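Local coordinates for FAD linked oxidase-like protein (Myceliophthora thermophila, PDB 5L6G) that oxidises the C1 hydroxyl of xylooligosaccharides and related sugars to lactones with a bicovalently bound FAD, passing the electrons to molecular oxygen to give hydrogen peroxide, at residues 114-119 with 135-140; 369-374 with 426-431. All blocks are in the same frame, centred on the assembly; numbering follows the deposited sequence.

Interaction 1. Residues 114-119 with 135-140; sequences RMYNVT and LGHIAT. With NAG (2-acetamido-2-deoxy-beta-D-glucopyranose), chain B.
V118 and I138 mark the nearest approach of the two backbones, their CA atoms 6.4 Å apart, where the loop leading into strand 118-120 passes the first turn and a half of helix 135-146. The contact is small, 187 Å² in all, and H137 carries much of it. Its ring leaves the helix with CG anti to the backbone N (chi1 179°), which carries the imidazole across to the loop. There the carbonyl oxygen of Y116 lies at the edge of the imidazole, near its plane, 3.1 Å from H137 CD2. The Y116 ring meets the same histidine in an offset edge-to-face pair: the tyrosine turns an edge toward the imidazole face, CD1 of Y116 standing 3.8 Å from NE2 of H137, with the planes 83° apart. Y116 reaches this place with CG between its backbone N and carbonyl carbon (chi1 57°). Next to this pair, one methyl of V118, CG2, fills the angle between H137 and I138, 3.9 Å from CD2 of H137 and equally far from CG1 of I138. A water joins the segments too, accepting from V118 N at 2.9 Å and hydrogen-bonding to H137 NE2. On the helix, T140 OG1 gives a 2.7 Å bond to G136 O, which also accepts T140 N from the opposite face of its carbonyl plane. The neighbouring N117, whose CB is directed away from the helix, bears the N-linked NAG through ND2, so the glycan leaves the surface without entering the contact. With ND1 hydrogen-bonded to D330 and NE2 to the water, the imidazole is held at both nitrogens; the carboxylate of D330 would probably favour a proton on ND1, and the rotation of the imidazole is likely to be fixed as well.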
ATOM      1  N   ARG A 114       0.834   7.114  18.546  1.00 19.89           N
ATOM      2  CA  ARG A 114       0.678   6.760  19.952  1.00 20.49           C
ATOM      3  C   ARG A 114      -0.503   5.772  20.154  1.00 19.20           C
ATOM      4  O   ARG A 114      -0.631   5.183  21.204  1.00 19.83           O
ATOM      5  CB  ARG A 114       0.556   8.005  20.844  1.00 22.34           C
ATOM      6  CG  ARG A 114       1.558   9.158  20.584  1.00 24.06           C
ATOM      7  CD  ARG A 114       3.025   8.768  20.280  1.00 25.92           C
ATOM      8  NE  ARG A 114       4.002   9.879  20.481  1.00 27.35           N
ATOM      9  CZ  ARG A 114       4.331  10.837  19.590  1.00 29.29           C
ATOM     10  NH1 ARG A 114       3.802  10.884  18.375  1.00 28.14           N
ATOM     11  NH2 ARG A 114       5.222  11.776  19.916  1.00 31.02           N
ATOM     12  N   MET A 115      -1.323   5.569  19.128  1.00 17.55           N
ATOM     13  CA  MET A 115      -2.447   4.643  19.173  1.00 17.39           C
ATOM     14  C   MET A 115      -2.134   3.390  18.342  1.00 16.68           C
ATOM     15  O   MET A 115      -2.419   3.336  17.168  1.00 16.09           O
ATOM     16  CB  MET A 115      -3.722   5.324  18.676  1.00 17.16           C
ATOM     17  CG  MET A 115      -4.145   6.482  19.551  1.00 17.71           C
ATOM     18  SD  MET A 115      -5.474   7.436  18.802  1.00 18.04           S
ATOM     19  CE  MET A 115      -6.886   6.354  19.090  1.00 18.36           C
ATOM     20  N   TYR A 116      -1.520   2.397  18.973  1.00 16.91           N
ATOM     21  CA  TYR A 116      -1.052   1.222  18.245  1.00 17.04           C
ATOM     22  C   TYR A 116      -1.470  -0.090  18.889  1.00 17.90           C
ATOM     23  O   TYR A 116      -0.907  -1.133  18.576  1.00 17.80           O
ATOM     24  CB  TYR A 116       0.469   1.259  18.115  1.00 17.08           C
ATOM     25  CG  TYR A 116       1.208   1.344  19.439  1.00 17.89           C
ATOM     26  CD1 TYR A 116       1.394   0.208  20.245  1.00 18.76           C
ATOM     27  CD2 TYR A 116       1.731   2.550  19.885  1.00 18.25           C
ATOM     28  CE1 TYR A 116       2.062   0.287  21.455  1.00 19.50           C
ATOM     29  CE2 TYR A 116       2.401   2.646  21.098  1.00 19.06           C
ATOM     30  CZ  TYR A 116       2.569   1.507  21.876  1.00 20.15           C
ATOM     31  OH  TYR A 116       3.246   1.596  23.072  1.00 21.48           O
ATOM     32  N   ASN A 117      -2.450  -0.056  19.783  1.00 18.52           N
ATOM     33  CA  ASN A 117      -2.853  -1.279  20.451  1.00 19.75           C
ATOM     34  C   ASN A 117      -3.572  -2.249  19.541  1.00 18.68           C
ATOM     35  O   ASN A 117      -4.352  -1.857  18.680  1.00 17.59           O
ATOM     36  CB  ASN A 117      -3.731  -0.990  21.662  1.00 21.61           C
ATOM     37  CG  ASN A 117      -2.932  -0.546  22.860  1.00 24.14           C
ATOM     38  OD1 ASN A 117      -1.697  -0.578  22.867  1.00 24.95           O
ATOM     39  ND2 ASN A 117      -3.633  -0.135  23.887  1.00 26.73           N
ATOM     40  N   VAL A 118      -3.287  -3.524  19.769  1.00 18.50           N
ATOM     41  CA  VAL A 118      -3.869  -4.618  19.017  1.00 18.08           C
ATOM     42  C   VAL A 118      -4.451  -5.581  20.052  1.00 18.65           C
ATOM     43  O   VAL A 118      -3.736  -6.048  20.937  1.00 18.76           O
ATOM     44  CB  VAL A 118      -2.800  -5.318  18.145  1.00 17.82           C
ATOM     45  CG1 VAL A 118      -3.372  -6.554  17.471  1.00 17.92           C
ATOM     46  CG2 VAL A 118      -2.255  -4.356  17.083  1.00 17.45           C
ATOM     47  N   THR A 119      -5.752  -5.826  19.955  1.00 18.91           N
ATOM     48  CA  THR A 119      -6.471  -6.750  20.835  1.00 20.39           C
ATOM     49  C   THR A 119      -7.000  -7.852  19.950  1.00 20.28           C
ATOM     50  O   THR A 119      -7.586  -7.576  18.916  1.00 19.51           O
ATOM     51  CB  THR A 119      -7.678  -6.072  21.517  1.00 20.95           C
ATOM     52  OG1 THR A 119      -7.221  -5.015  22.346  1.00 21.77           O
ATOM     53  CG2 THR A 119      -8.449  -7.051  22.364  1.00 22.10           C
ATOM     54  N   LEU A 135       2.533  -2.672  10.714  1.00 12.57           N
ATOM     55  CA  LEU A 135       2.275  -4.033  10.286  1.00 12.71           C
ATOM     56  C   LEU A 135       3.061  -5.048  11.095  1.00 13.32           C
ATOM     57  O   LEU A 135       2.537  -6.102  11.391  1.00 13.44           O
ATOM     58  CB  LEU A 135       2.567  -4.199   8.799  1.00 12.55           C
ATOM     59  CG  LEU A 135       1.764  -3.304   7.848  1.00 11.97           C
ATOM     60  CD1 LEU A 135       2.104  -3.654   6.401  1.00 11.93           C
ATOM     61  CD2 LEU A 135       0.262  -3.443   8.114  1.00 12.08           C
ATOM     62  N   GLY A 136       4.323  -4.740  11.424  1.00 13.50           N
ATOM     63  CA  GLY A 136       5.158  -5.658  12.180  1.00 14.23           C
ATOM     64  C   GLY A 136       4.623  -5.930  13.573  1.00 14.57           C
ATOM     65  O   GLY A 136       4.654  -7.056  14.064  1.00 15.47           O
ATOM     66  N   HIS A 137       4.113  -4.891  14.205  1.00 14.29           N
ATOM     67  CA  HIS A 137       3.485  -5.011  15.515  1.00 14.68           C
ATOM     68  C   HIS A 137       2.208  -5.836  15.444  1.00 14.63           C
ATOM     69  O   HIS A 137       1.983  -6.700  16.296  1.00 15.18           O
ATOM     70  CB  HIS A 137       3.177  -3.622  16.076  1.00 14.55           C
ATOM     71  CG  HIS A 137       2.498  -3.640  17.407  1.00 15.10           C
ATOM     72  ND1 HIS A 137       3.033  -4.269  18.515  1.00 15.88           N
ATOM     73  CD2 HIS A 137       1.321  -3.116  17.804  1.00 15.14           C
ATOM     74  CE1 HIS A 137       2.219  -4.110  19.543  1.00 16.43           C
ATOM     75  NE2 HIS A 137       1.176  -3.406  19.137  1.00 15.94           N
ATOM     76  N   ILE A 138       1.384  -5.554  14.435  1.00 14.00           N
ATOM     77  CA  ILE A 138       0.122  -6.266  14.270  1.00 14.16           C
ATOM     78  C   ILE A 138       0.416  -7.756  14.074  1.00 14.53           C
ATOM     79  O   ILE A 138      -0.135  -8.608  14.782  1.00 14.89           O
ATOM     80  CB  ILE A 138      -0.665  -5.727  13.073  1.00 13.60           C
ATOM     81  CG1 ILE A 138      -1.071  -4.281  13.326  1.00 13.30           C
ATOM     82  CG2 ILE A 138      -1.888  -6.597  12.811  1.00 13.92           C
ATOM     83  CD1 ILE A 138      -1.530  -3.529  12.112  1.00 12.71           C
ATOM     84  N   ALA A 139       1.307  -8.044  13.130  1.00 14.35           N
ATOM     85  CA  ALA A 139       1.659  -9.413  12.814  1.00 15.02           C
ATOM     86  C   ALA A 139       2.192 -10.141  14.054  1.00 15.87           C
ATOM     87  O   ALA A 139       1.850 -11.297  14.309  1.00 16.35           O
ATOM     88  CB  ALA A 139       2.672  -9.439  11.691  1.00 14.77           C
ATOM     89  N   THR A 140       3.022  -9.458  14.831  1.00 16.07           N
ATOM     90  CA  THR A 140       3.603 -10.061  16.035  1.00 17.06           C
ATOM     91  C   THR A 140       2.539 -10.413  17.065  1.00 17.67           C
ATOM     92  O   THR A 140       2.484 -11.546  17.592  1.00 18.34           O
ATOM     93  CB  THR A 140       4.639  -9.104  16.656  1.00 17.04           C
ATOM     94  OG1 THR A 140       5.693  -8.895  15.705  1.00 16.62           O
ATOM     95  CG2 THR A 140       5.202  -9.663  17.964  1.00 18.07           C
TER
HETATM   96  C1  NAG B   1      -2.938   0.267  25.075  1.00 23.31           C
HETATM   97  C2  NAG B   1      -3.386   1.588  25.655  1.00 26.85           C
HETATM   98  C3  NAG B   1      -2.767   1.886  27.015  1.00 29.04           C
HETATM   99  C4  NAG B   1      -2.795   0.671  27.929  1.00 29.59           C
HETATM  100  C5  NAG B   1      -2.276  -0.573  27.224  1.00 28.35           C
HETATM  101  C6  NAG B   1      -2.562  -1.800  28.096  1.00 29.69           C
HETATM  102  C7  NAG B   1      -3.912   3.250  23.928  1.00 25.83           C
HETATM  103  C8  NAG B   1      -3.376   4.318  23.028  1.00 25.95           C
HETATM  104  N2  NAG B   1      -3.034   2.635  24.711  1.00 26.39           N
HETATM  105  O3  NAG B   1      -3.530   2.933  27.564  1.00 30.91           O
HETATM  106  O4  NAG B   1      -1.951   0.867  29.052  1.00 34.38           O
HETATM  107  O5  NAG B   1      -2.927  -0.789  25.999  1.00 24.15           O
HETATM  108  O6  NAG B   1      -2.394  -2.982  27.347  1.00 32.78           O
HETATM  109  O7  NAG B   1      -5.117   3.019  23.907  1.00 27.21           O
HETATM  110  O   HOH W   1      -0.825  -3.931  21.299  1.00 19.04           O

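Interaction 2. Residues 369-374 with 426-431; sequences NKVRRS and FAFLDG. With XYS (alpha-D-xylopyranose), chain K; XYP (beta-D-xylopyranose), chain I.
V371, in the loop between helix 354-368 and strand 374-381, faces F428 on helix 426-437, and their CA atoms, 7.9 Å apart, are the closest between the two backbones. The contact is a CH-pi interaction: methyl CG2 of V371 sits 3.6 Å from the centroid of the F428 ring, only 8° off its normal. F428 has CG anti to its backbone N (chi1 161°), which swings the ring out from the helix to meet the loop, while L429 CD2 lies against the opposite face, nearer the rim, so the ring is sandwiched between aliphatic groups. The other valine methyl, CG1, covers a face of the R373 guanidinium. NH2 of R373 comes obliquely to F428, 3.9 Å from its CD2, with the two planes 61° apart, and the NE of R373 is tied to D415 by a salt bridge. F426, two residues earlier, lays a ring face against a bound xylose, whose C4 lies 3.6 Å from CD1 of F426. With an alanine in place of F426, the sugar is likely to lose its aromatic platform and Y343 its edge-to-face partner. K370 NZ donates hydrogen bonds to O3 (2.8 Å) and O4 of a second sugar, an alpha-xylose. This is helix-and-loop packing beside the eight-stranded antiparallel sheet, with an aromatic sugar platform of the kind common in carbohydrate-binding proteins.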
ATOM      1  N   ASN A 369      18.732   0.027 -17.090  1.00 13.90           N
ATOM      2  CA  ASN A 369      20.016  -0.553 -16.686  1.00 14.79           C
ATOM      3  C   ASN A 369      21.179   0.435 -16.642  1.00 15.66           C
ATOM      4  O   ASN A 369      22.143   0.217 -15.925  1.00 16.07           O
ATOM      5  CB  ASN A 369      20.365  -1.736 -17.572  1.00 15.09           C
ATOM      6  CG  ASN A 369      19.668  -3.003 -17.147  1.00 14.90           C
ATOM      7  OD1 ASN A 369      18.916  -3.040 -16.166  1.00 14.59           O
ATOM      8  ND2 ASN A 369      19.909  -4.068 -17.907  1.00 15.19           N
ATOM      9  N   LYS A 370      21.061   1.541 -17.372  1.00 16.37           N
ATOM     10  CA  LYS A 370      22.108   2.559 -17.429  1.00 17.39           C
ATOM     11  C   LYS A 370      21.933   3.689 -16.442  1.00 17.08           C
ATOM     12  O   LYS A 370      22.851   4.502 -16.278  1.00 17.74           O
ATOM     13  CB  LYS A 370      22.175   3.157 -18.828  1.00 18.34           C
ATOM     14  CG  LYS A 370      22.196   2.132 -19.945  1.00 19.12           C
ATOM     15  CD  LYS A 370      23.268   1.078 -19.758  1.00 20.18           C
ATOM     16  CE  LYS A 370      23.290   0.104 -20.931  1.00 20.74           C
ATOM     17  NZ  LYS A 370      24.446  -0.823 -20.815  1.00 21.37           N
ATOM     18  N   VAL A 371      20.784   3.753 -15.774  1.00 15.95           N
ATOM     19  CA  VAL A 371      20.528   4.820 -14.821  1.00 15.95           C
ATOM     20  C   VAL A 371      21.433   4.658 -13.606  1.00 16.23           C
ATOM     21  O   VAL A 371      21.481   3.576 -12.997  1.00 16.03           O
ATOM     22  CB  VAL A 371      19.063   4.828 -14.346  1.00 15.04           C
ATOM     23  CG1 VAL A 371      18.887   5.835 -13.227  1.00 14.80           C
ATOM     24  CG2 VAL A 371      18.126   5.114 -15.506  1.00 14.71           C
ATOM     25  N   ARG A 372      22.127   5.730 -13.250  1.00 16.61           N
ATOM     26  CA  ARG A 372      23.201   5.646 -12.254  1.00 17.54           C
ATOM     27  C   ARG A 372      22.686   5.923 -10.836  1.00 17.01           C
ATOM     28  O   ARG A 372      23.348   6.583 -10.029  1.00 17.60           O
ATOM     29  CB  ARG A 372      24.366   6.565 -12.642  1.00 18.93           C
ATOM     30  CG  ARG A 372      24.968   6.189 -13.984  1.00 19.97           C
ATOM     31  CD  ARG A 372      25.949   7.217 -14.511  1.00 21.65           C
ATOM     32  NE  ARG A 372      26.298   6.893 -15.885  1.00 23.11           N
ATOM     33  CZ  ARG A 372      27.459   6.390 -16.308  1.00 25.17           C
ATOM     34  NH1 ARG A 372      28.476   6.139 -15.466  1.00 26.15           N
ATOM     35  NH2 ARG A 372      27.606   6.129 -17.607  1.00 26.14           N
ATOM     36  N   ARG A 373      21.518   5.362 -10.545  1.00 15.87           N
ATOM     37  CA  ARG A 373      20.911   5.401  -9.229  1.00 15.36           C
ATOM     38  C   ARG A 373      20.338   4.038  -8.883  1.00 14.89           C
ATOM     39  O   ARG A 373      20.099   3.211  -9.761  1.00 14.79           O
ATOM     40  CB  ARG A 373      19.772   6.419  -9.212  1.00 14.88           C
ATOM     41  CG  ARG A 373      20.220   7.834  -9.496  1.00 15.17           C
ATOM     42  CD  ARG A 373      19.053   8.790  -9.292  1.00 14.90           C
ATOM     43  NE  ARG A 373      17.946   8.564 -10.224  1.00 14.38           N
ATOM     44  CZ  ARG A 373      17.874   9.047 -11.465  1.00 14.87           C
ATOM     45  NH1 ARG A 373      18.886   9.767 -11.991  1.00 15.60           N
ATOM     46  NH2 ARG A 373      16.800   8.790 -12.214  1.00 14.43           N
ATOM     47  N   SER A 374      20.095   3.822  -7.599  1.00 14.54           N
ATOM     48  CA  SER A 374      19.499   2.579  -7.104  1.00 14.34           C
ATOM     49  C   SER A 374      18.003   2.469  -7.395  1.00 13.89           C
ATOM     50  O   SER A 374      17.155   2.856  -6.564  1.00 15.44           O
ATOM     51  CB  SER A 374      19.699   2.468  -5.594  1.00 14.15           C
ATOM     52  OG  SER A 374      21.059   2.432  -5.254  1.00 14.34           O
ATOM     53  N   PHE A 426      12.942  12.304 -12.803  1.00 12.36           N
ATOM     54  CA  PHE A 426      11.584  11.787 -12.964  1.00 12.02           C
ATOM     55  C   PHE A 426      11.351  11.210 -14.349  1.00 11.97           C
ATOM     56  O   PHE A 426      10.542  10.325 -14.503  1.00 11.73           O
ATOM     57  CB  PHE A 426      10.555  12.872 -12.668  1.00 12.15           C
ATOM     58  CG  PHE A 426      10.807  13.577 -11.378  1.00 12.23           C
ATOM     59  CD1 PHE A 426      10.440  12.989 -10.186  1.00 11.81           C
ATOM     60  CD2 PHE A 426      11.471  14.805 -11.355  1.00 12.75           C
ATOM     61  CE1 PHE A 426      10.686  13.612  -8.988  1.00 11.97           C
ATOM     62  CE2 PHE A 426      11.725  15.435 -10.157  1.00 12.89           C
ATOM     63  CZ  PHE A 426      11.345  14.837  -8.972  1.00 12.39           C
ATOM     64  N   ALA A 427      12.052  11.729 -15.350  1.00 12.34           N
ATOM     65  CA  ALA A 427      11.880  11.278 -16.730  1.00 12.53           C
ATOM     66  C   ALA A 427      12.173   9.784 -16.864  1.00 12.19           C
ATOM     67  O   ALA A 427      11.632   9.116 -17.750  1.00 12.06           O
ATOM     68  CB  ALA A 427      12.769  12.074 -17.656  1.00 13.18           C
ATOM     69  N   PHE A 428      13.010   9.257 -15.987  1.00 12.01           N
ATOM     70  CA  PHE A 428      13.347   7.817 -16.040  1.00 11.88           C
ATOM     71  C   PHE A 428      12.097   6.946 -15.808  1.00 11.20           C
ATOM     72  O   PHE A 428      11.654   6.233 -16.701  1.00 11.21           O
ATOM     73  CB  PHE A 428      14.498   7.482 -15.065  1.00 12.06           C
ATOM     74  CG  PHE A 428      14.608   6.018 -14.718  1.00 11.96           C
ATOM     75  CD1 PHE A 428      14.434   5.040 -15.690  1.00 12.04           C
ATOM     76  CD2 PHE A 428      14.923   5.619 -13.425  1.00 11.87           C
ATOM     77  CE1 PHE A 428      14.511   3.684 -15.355  1.00 11.85           C
ATOM     78  CE2 PHE A 428      15.020   4.270 -13.100  1.00 11.81           C
ATOM     79  CZ  PHE A 428      14.806   3.307 -14.062  1.00 11.74           C
ATOM     80  N   LEU A 429      11.526   6.973 -14.620  1.00 10.96           N
ATOM     81  CA  LEU A 429      10.309   6.195 -14.412  1.00 10.68           C
ATOM     82  C   LEU A 429       9.158   6.664 -15.280  1.00 10.71           C
ATOM     83  O   LEU A 429       8.338   5.844 -15.692  1.00 10.53           O
ATOM     84  CB  LEU A 429       9.899   6.164 -12.948  1.00 10.52           C
ATOM     85  CG  LEU A 429      10.917   5.471 -12.049  1.00 10.57           C
ATOM     86  CD1 LEU A 429      10.349   5.367 -10.646  1.00 10.41           C
ATOM     87  CD2 LEU A 429      11.339   4.098 -12.580  1.00 10.58           C
ATOM     88  N   ASP A 430       9.080   7.965 -15.580  1.00 11.05           N
ATOM     89  CA  ASP A 430       7.995   8.454 -16.436  1.00 11.37           C
ATOM     90  C   ASP A 430       8.029   7.794 -17.808  1.00 11.55           C
ATOM     91  O   ASP A 430       6.978   7.416 -18.352  1.00 11.74           O
ATOM     92  CB  ASP A 430       8.035   9.993 -16.581  1.00 11.81           C
ATOM     93  CG  ASP A 430       7.584  10.709 -15.309  1.00 11.89           C
ATOM     94  OD1 ASP A 430       7.102  10.007 -14.385  1.00 11.00           O
ATOM     95  OD2 ASP A 430       7.728  11.966 -15.230  1.00 12.55           O
ATOM     96  N   GLY A 431       9.230   7.682 -18.370  1.00 11.99           N
ATOM     97  CA  GLY A 431       9.412   7.102 -19.677  1.00 12.14           C
ATOM     98  C   GLY A 431       9.094   5.614 -19.644  1.00 12.13           C
ATOM     99  O   GLY A 431       8.531   5.068 -20.594  1.00 11.91           O
TER
HETATM  100  C1  XYS K 512      24.550  -3.062 -15.008  1.00 25.95           C
HETATM  101  C2  XYS K 512      23.620  -2.754 -16.175  1.00 25.60           C
HETATM  102  C3  XYS K 512      24.415  -2.395 -17.430  1.00 24.73           C
HETATM  103  C4  XYS K 512      25.293  -1.203 -17.066  1.00 24.46           C
HETATM  104  C5  XYS K 512      26.250  -1.640 -15.972  1.00 25.25           C
HETATM  105  O1  XYS K 512      25.219  -4.281 -15.295  1.00 25.45           O
HETATM  106  O2  XYS K 512      22.777  -3.875 -16.422  1.00 26.79           O
HETATM  107  O3  XYS K 512      23.544  -2.100 -18.535  1.00 22.92           O
HETATM  108  O4  XYS K 512      26.021  -0.732 -18.196  1.00 24.32           O
HETATM  109  O5  XYS K 512      25.512  -2.010 -14.799  1.00 25.55           O
HETATM  110  O1  XYP I 510       7.418  15.685  -6.241  1.00 19.29           O
HETATM  111  C1  XYP I 510       6.967  15.620  -7.574  1.00 19.46           C
HETATM  112  C2  XYP I 510       7.711  16.674  -8.395  1.00 19.79           C
HETATM  113  C3  XYP I 510       7.275  16.557  -9.835  1.00 19.07           C
HETATM  114  C4  XYP I 510       7.573  15.150 -10.312  1.00 18.50           C
HETATM  115  C5  XYP I 510       6.893  14.135  -9.420  1.00 18.83           C
HETATM  116  O2  XYP I 510       7.462  18.005  -7.903  1.00 20.76           O
HETATM  117  O3  XYP I 510       7.995  17.471 -10.659  1.00 18.30           O
HETATM  118  O4  XYP I 510       7.122  15.042 -11.658  1.00 18.43           O
HETATM  119  O5  XYP I 510       7.279  14.325  -8.057  1.00 20.41           O

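How the interactions relate
Interactions 1 and 2 follow each other in series along the chain and lie on opposite sides of its centre, their centres 36 Å apart and their nearest atoms about 21 Å apart, so neither touches the other. Interaction 1 belongs to the FAD-binding region: the I138 side chain comes within about 9 Å of the flavin cofactor, which is linked to H94 and C155. Interaction 2 borders the sheet that contributes to the substrate side, where the F428 side chain is about 12 Å from that of the substrate-binding E412. Both carry sugars at their margins, a covalent glycan in interaction 1 and bound xyloses in interaction 2.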